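Local coordinates for protein klebicin C activity (Klebsiella pneumoniae, PDB 7NNA) that is a bacteriocin (bacterial toxin) fragment, the Tol-binding domain of klebicin C, and probably takes part in toxin import through the efflux channel TolC, at residues A89-N93 with Q94-A98; A97-A100 with E101-G104. All coordinates share one frame; numbering follows the deposited sequence. Where two conformers were deposited one is given.

How the contacts relate
Both contacts are local and lie at the start of the long helix 93-197, close to the loop that joins it to helix 14-79. Contact 1 is the N-cap, where the loop becomes helix. Contact 2 follows directly on the same helix, over residues 97-104, about two turns. They share Ala97 and Ala98, and their centres are about 10 Å apart. The centre of contact 1 is about 71 Å from the centre of the chain and that of contact 2 about 61 Å, on the same side, so both sit near one end of a very elongated molecule. The loop residues Pro83 and Val85 touch side chains of both contacts.

Contact 1: A89-N93 with Q94-A98; sequences AHQNN and QQMAA
Asn92 and Gln95 form a capping box at the N-terminus of helix 93-197. Asn92 is the N-cap residue. Its side-chain OD1 accepts from the backbone N of Gln95 at 2.9 Å. The donor N lies almost on the line of the side-chain C=O (C=O...N 174°). The first torsion of Asn92 puts CG between the backbone N and the carbonyl carbon (chi1 82°), which points OD1 forward to the N-H groups at the start of the helix. Gln95 completes the box in the other direction. Its OE1 accepts from Asn92 N at 3.0 Å, and the N-H points almost straight at it (172°). The donor stands somewhat out of the plane of the Gln95 side-chain amide. The two side chains cross at about a right angle, and their amide planes are nearly perpendicular. Two polar backbone N-H groups at the helix start thus gain side-chain acceptors. Regular helix bonds follow at once: Met96 N to Asn92 O at 3.0 Å and Ala97 N to Asn93 O at 2.9 Å. Met96 is a selenomethionine and reaches back along the loop. Its CG lies 3.6 Å from Gln91 CB, while the bend at chi3 brings CE to 3.3 Å from Asn93 OD1. On the loop side, Gln91 NE2 bonds to Leu88 O and His90 N to the Asp87 carboxylate. The cap therefore lies where the loop after helix 14-79 enters helix 93-197, with Gln91 also packing on Val85 and Ala98 on Pro83.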
ATOM      1  N   ALA A  89     -28.443  45.040 -50.720  1.00 77.35           N
ATOM      2  CA  ALA A  89     -29.068  44.985 -52.035  1.00 79.40           C
ATOM      3  C   ALA A  89     -28.076  45.403 -53.133  1.00 79.35           C
ATOM      4  O   ALA A  89     -28.212  44.952 -54.270  1.00 81.48           O
ATOM      5  CB  ALA A  89     -30.278  45.907 -52.066  1.00 81.55           C
ATOM      6  N   HIS A  90     -27.106  46.282 -52.811  1.00 76.79           N
ATOM      7  CA  HIS A  90     -26.136  46.756 -53.793  1.00 75.76           C
ATOM      8  C   HIS A  90     -24.680  46.359 -53.459  1.00 69.62           C
ATOM      9  O   HIS A  90     -23.777  47.187 -53.546  1.00 69.46           O
ATOM     10  CB  HIS A  90     -26.258  48.282 -53.985  1.00 80.67           C
ATOM     11  CG  HIS A  90     -27.563  48.710 -54.581  1.00 88.70           C
ATOM     12  ND1 HIS A  90     -28.061  48.116 -55.735  1.00 92.49           N
ATOM     13  CD2 HIS A  90     -28.415  49.685 -54.188  1.00 92.10           C
ATOM     14  CE1 HIS A  90     -29.201  48.738 -55.996  1.00 95.28           C
ATOM     15  NE2 HIS A  90     -29.455  49.692 -55.094  1.00 95.63           N
ATOM     16  N   GLN A  91     -24.453  45.097 -53.090  1.00 65.07           N
ATOM     17  CA  GLN A  91     -23.093  44.619 -52.804  1.00 60.36           C
ATOM     18  C   GLN A  91     -22.286  44.491 -54.107  1.00 56.97           C
ATOM     19  O   GLN A  91     -22.792  43.914 -55.072  1.00 58.94           O
ATOM     20  CB  GLN A  91     -23.158  43.254 -52.139  1.00 60.33           C
ATOM     21  CG  GLN A  91     -23.842  43.271 -50.799  1.00 62.39           C
ATOM     22  CD  GLN A  91     -23.724  41.914 -50.156  1.00 62.11           C
ATOM     23  OE1 GLN A  91     -22.646  41.324 -50.071  1.00 59.28           O
ATOM     24  NE2 GLN A  91     -24.840  41.395 -49.706  1.00 65.56           N
ATOM     25  N   ASN A  92     -21.061  45.046 -54.153  1.00 51.23           N
ATOM     26  CA  ASN A  92     -20.240  44.915 -55.346  1.00 47.36           C
ATOM     27  C   ASN A  92     -19.337  43.689 -55.246  1.00 41.69           C
ATOM     28  O   ASN A  92     -19.201  43.121 -54.151  1.00 38.97           O
ATOM     29  CB  ASN A  92     -19.498  46.247 -55.672  1.00 49.55           C
ATOM     30  CG  ASN A  92     -18.215  46.556 -54.944  1.00 50.31           C
ATOM     31  OD1 ASN A  92     -17.665  45.767 -54.189  1.00 48.02           O
ATOM     32  ND2 ASN A  92     -17.680  47.747 -55.206  1.00 53.18           N
ATOM     33  N   ASN A  93     -18.714  43.240 -56.356  1.00 42.37           N
ATOM     34  CA  ASN A  93     -17.904  41.997 -56.283  1.00 39.49           C
ATOM     35  C   ASN A  93     -16.753  42.017 -55.240  1.00 36.92           C
ATOM     36  O   ASN A  93     -16.527  41.001 -54.596  1.00 35.05           O
ATOM     37  CB  ASN A  93     -17.391  41.587 -57.622  1.00 42.54           C
ATOM     38  CG  ASN A  93     -18.480  41.149 -58.567  1.00 46.14           C
ATOM     39  OD1 ASN A  93     -19.583  40.759 -58.170  1.00 45.14           O
ATOM     40  ND2 ASN A  93     -18.204  41.216 -59.856  1.00 50.34           N
ATOM     41  N   GLN A  94     -16.065  43.163 -55.063  0.52 37.59           N
ATOM     42  CA  GLN A  94     -14.973  43.265 -54.085  0.52 37.79           C
ATOM     43  C   GLN A  94     -15.477  43.185 -52.635  0.52 35.88           C
ATOM     44  O   GLN A  94     -14.834  42.539 -51.825  0.52 35.33           O
ATOM     45  CB  GLN A  94     -14.068  44.518 -54.331  0.52 42.47           C
ATOM     46  CG  GLN A  94     -14.482  45.805 -53.635  0.52 48.01           C
ATOM     47  CD  GLN A  94     -13.530  46.955 -53.856  0.52 56.63           C
ATOM     48  OE1 GLN A  94     -12.741  47.316 -52.973  0.52 60.17           O
ATOM     49  NE2 GLN A  94     -13.604  47.580 -55.022  0.52 56.66           N
ATOM     50  N   GLN A  95     -16.634  43.779 -52.316  1.00 36.04           N
ATOM     51  CA  GLN A  95     -17.159  43.721 -50.939  1.00 35.29           C
ATOM     52  C   GLN A  95     -17.620  42.279 -50.682  1.00 31.38           C
ATOM     53  O   GLN A  95     -17.389  41.760 -49.604  1.00 29.10           O
ATOM     54  CB  GLN A  95     -18.368  44.636 -50.741  1.00 38.70           C
ATOM     55  CG  GLN A  95     -18.132  46.097 -50.885  1.00 45.79           C
ATOM     56  CD  GLN A  95     -19.532  46.668 -50.848  1.00 54.73           C
ATOM     57  OE1 GLN A  95     -20.208  46.739 -51.888  1.00 57.49           O
ATOM     58  NE2 GLN A  95     -20.039  46.968 -49.638  1.00 54.86           N
HETATM   59  N   MSE A  96     -18.275  41.626 -51.677  1.00 29.42           N
HETATM   60  CA  MSE A  96     -18.724  40.244 -51.466  1.00 27.62           C
HETATM   61  C   MSE A  96     -17.547  39.328 -51.269  1.00 27.88           C
HETATM   62  O   MSE A  96     -17.633  38.382 -50.453  1.00 27.35           O
HETATM   63  CB  MSE A  96     -19.555  39.776 -52.683  1.00 26.68           C
HETATM   64  CG  MSE A  96     -20.959  40.395 -52.663  1.00 29.97           C
HETATM   65 SE   MSE A  96     -22.164  39.645 -53.985  0.50 29.79          SE
HETATM   66  CE  MSE A  96     -21.442  40.485 -55.500  0.50 22.63           C
ATOM     67  N   ALA A  97     -16.450  39.551 -52.041  1.00 31.87           N
ATOM     68  CA  ALA A  97     -15.265  38.692 -51.863  1.00 32.80           C
ATOM     69  C   ALA A  97     -14.670  38.959 -50.480  1.00 31.70           C
ATOM     70  O   ALA A  97     -14.257  38.018 -49.827  1.00 31.04           O
ATOM     71  CB  ALA A  97     -14.219  38.995 -52.921  1.00 34.97           C
ATOM     72  N   ALA A  98     -14.653  40.220 -50.017  1.00 30.66           N
ATOM     73  CA  ALA A  98     -14.104  40.519 -48.683  1.00 31.48           C
ATOM     74  C   ALA A  98     -14.886  39.814 -47.590  1.00 29.28           C
ATOM     75  O   ALA A  98     -14.288  39.272 -46.639  1.00 29.12           O
ATOM     76  CB  ALA A  98     -14.087  42.037 -48.441  1.00 32.13           C
TER

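Contact 2: A97-A100 with E101-G104; sequences AAMA and EFIG
Met99, a selenomethionine, meets both Phe102 and Ile103 one turn further along the helix. Its CB points away from the following turn. CG stands anti to the backbone N (chi1 -176°) and comes within 3.9 Å of Ile103 CD1. The chain then bends at chi2, bringing SE to both neighbours, which lie on the same side of it. SE is 4.2 Å from Phe102 CD2 and equally far from Ile103 CG1. It lies 5.4 Å from the centroid of the Phe102 ring, 67° off the ring normal. This is an oblique Met-aromatic contact. A second bend, at chi3 (82°), turns CE away from both. The Met99 and Phe102 side chains run side by side and point the same way, whereas Ile103 crosses Met99 obliquely. Ile103 CG1 rests 3.2 Å from the backbone O of Met99. That oxygen accepts from Ile103 N at 2.9 Å. Around another side of the helix, the extended Glu101 chain lies back along the preceding turn, with CG 3.3 Å from Ala97 O. The same oxygen takes the N-H of Glu101. Phe102 is buried: it packs on Asn78 and Asn79 of helix 14-79 and on Thr81, Arg82 and Pro83 of the loop, while Met99 touches Val85. The successive i to i+4 backbone bonds are those of a regular alpha-helix, here one arm of a helical hairpin whose connecting loop folds against Met99 and Phe102.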
ATOM      1  N   ALA A  97     -16.450  39.551 -52.041  1.00 31.87           N
ATOM      2  CA  ALA A  97     -15.265  38.692 -51.863  1.00 32.80           C
ATOM      3  C   ALA A  97     -14.670  38.959 -50.480  1.00 31.70           C
ATOM      4  O   ALA A  97     -14.257  38.018 -49.827  1.00 31.04           O
ATOM      5  CB  ALA A  97     -14.219  38.995 -52.921  1.00 34.97           C
ATOM      6  N   ALA A  98     -14.653  40.220 -50.017  1.00 30.66           N
ATOM      7  CA  ALA A  98     -14.104  40.519 -48.683  1.00 31.48           C
ATOM      8  C   ALA A  98     -14.886  39.814 -47.590  1.00 29.28           C
ATOM      9  O   ALA A  98     -14.288  39.272 -46.639  1.00 29.12           O
ATOM     10  CB  ALA A  98     -14.087  42.037 -48.441  1.00 32.13           C
HETATM   11  N   MSE A  99     -16.219  39.835 -47.692  1.00 26.90           N
HETATM   12  CA  MSE A  99     -17.025  39.201 -46.659  1.00 26.02           C
HETATM   13  C   MSE A  99     -16.895  37.696 -46.731  1.00 25.78           C
HETATM   14  O   MSE A  99     -16.669  37.026 -45.702  1.00 24.86           O
HETATM   15  CB  MSE A  99     -18.510  39.619 -46.772  1.00 26.29           C
HETATM   16  CG  MSE A  99     -19.338  39.026 -45.643  1.00 27.71           C
HETATM   17 SE   MSE A  99     -18.764  39.568 -43.862  0.50 24.75          SE
HETATM   18  CE  MSE A  99     -19.632  41.203 -43.824  0.50 15.02           C
ATOM     19  N   ALA A 100     -16.962  37.139 -47.955  1.00 25.66           N
ATOM     20  CA  ALA A 100     -16.886  35.676 -48.099  1.00 26.62           C
ATOM     21  C   ALA A 100     -15.550  35.128 -47.540  1.00 27.83           C
ATOM     22  O   ALA A 100     -15.514  34.090 -46.835  1.00 27.75           O
ATOM     23  CB  ALA A 100     -17.080  35.281 -49.583  1.00 27.16           C
ATOM     24  N   GLU A 101     -14.434  35.846 -47.846  1.00 28.03           N
ATOM     25  CA  GLU A 101     -13.134  35.431 -47.325  1.00 26.54           C
ATOM     26  C   GLU A 101     -13.034  35.573 -45.806  1.00 27.01           C
ATOM     27  O   GLU A 101     -12.440  34.707 -45.131  1.00 27.09           O
ATOM     28  CB  GLU A 101     -12.022  36.268 -47.996  1.00 28.05           C
ATOM     29  CG  GLU A 101     -11.806  35.861 -49.451  1.00 34.94           C
ATOM     30  CD  GLU A 101     -10.866  36.765 -50.237  0.80 46.14           C
ATOM     31  OE1 GLU A 101     -10.100  37.529 -49.603  0.80 48.92           O
ATOM     32  OE2 GLU A 101     -10.898  36.704 -51.490  0.80 47.37           O
ATOM     33  N   PHE A 102     -13.618  36.643 -45.231  1.00 26.25           N
ATOM     34  CA  PHE A 102     -13.620  36.796 -43.773  1.00 25.14           C
ATOM     35  C   PHE A 102     -14.414  35.621 -43.131  1.00 24.31           C
ATOM     36  O   PHE A 102     -13.970  35.037 -42.120  1.00 23.28           O
ATOM     37  CB  PHE A 102     -14.266  38.164 -43.359  1.00 24.05           C
ATOM     38  CG  PHE A 102     -14.538  38.201 -41.866  1.00 23.99           C
ATOM     39  CD1 PHE A 102     -13.507  38.441 -40.964  1.00 25.26           C
ATOM     40  CD2 PHE A 102     -15.821  37.984 -41.366  1.00 23.40           C
ATOM     41  CE1 PHE A 102     -13.749  38.405 -39.581  1.00 26.04           C
ATOM     42  CE2 PHE A 102     -16.053  37.963 -39.997  1.00 24.26           C
ATOM     43  CZ  PHE A 102     -15.003  38.112 -39.117  1.00 25.36           C
ATOM     44  N   ILE A 103     -15.602  35.283 -43.699  1.00 23.47           N
ATOM     45  CA  ILE A 103     -16.407  34.204 -43.117  1.00 23.49           C
ATOM     46  C   ILE A 103     -15.660  32.886 -43.198  1.00 24.38           C
ATOM     47  O   ILE A 103     -15.658  32.132 -42.224  1.00 24.37           O
ATOM     48  CB  ILE A 103     -17.774  34.126 -43.857  1.00 24.37           C
ATOM     49  CG1 ILE A 103     -18.578  35.416 -43.654  1.00 25.16           C
ATOM     50  CG2 ILE A 103     -18.582  32.877 -43.388  1.00 25.00           C
ATOM     51  CD1 ILE A 103     -19.990  35.359 -44.409  1.00 28.32           C
ATOM     52  N   GLY A 104     -14.956  32.642 -44.309  1.00 27.48           N
ATOM     53  CA  GLY A 104     -14.185  31.405 -44.483  1.00 28.86           C
ATOM     54  C   GLY A 104     -13.096  31.301 -43.429  1.00 30.55           C
ATOM     55  O   GLY A 104     -12.856  30.223 -42.878  1.00 30.48           O
TER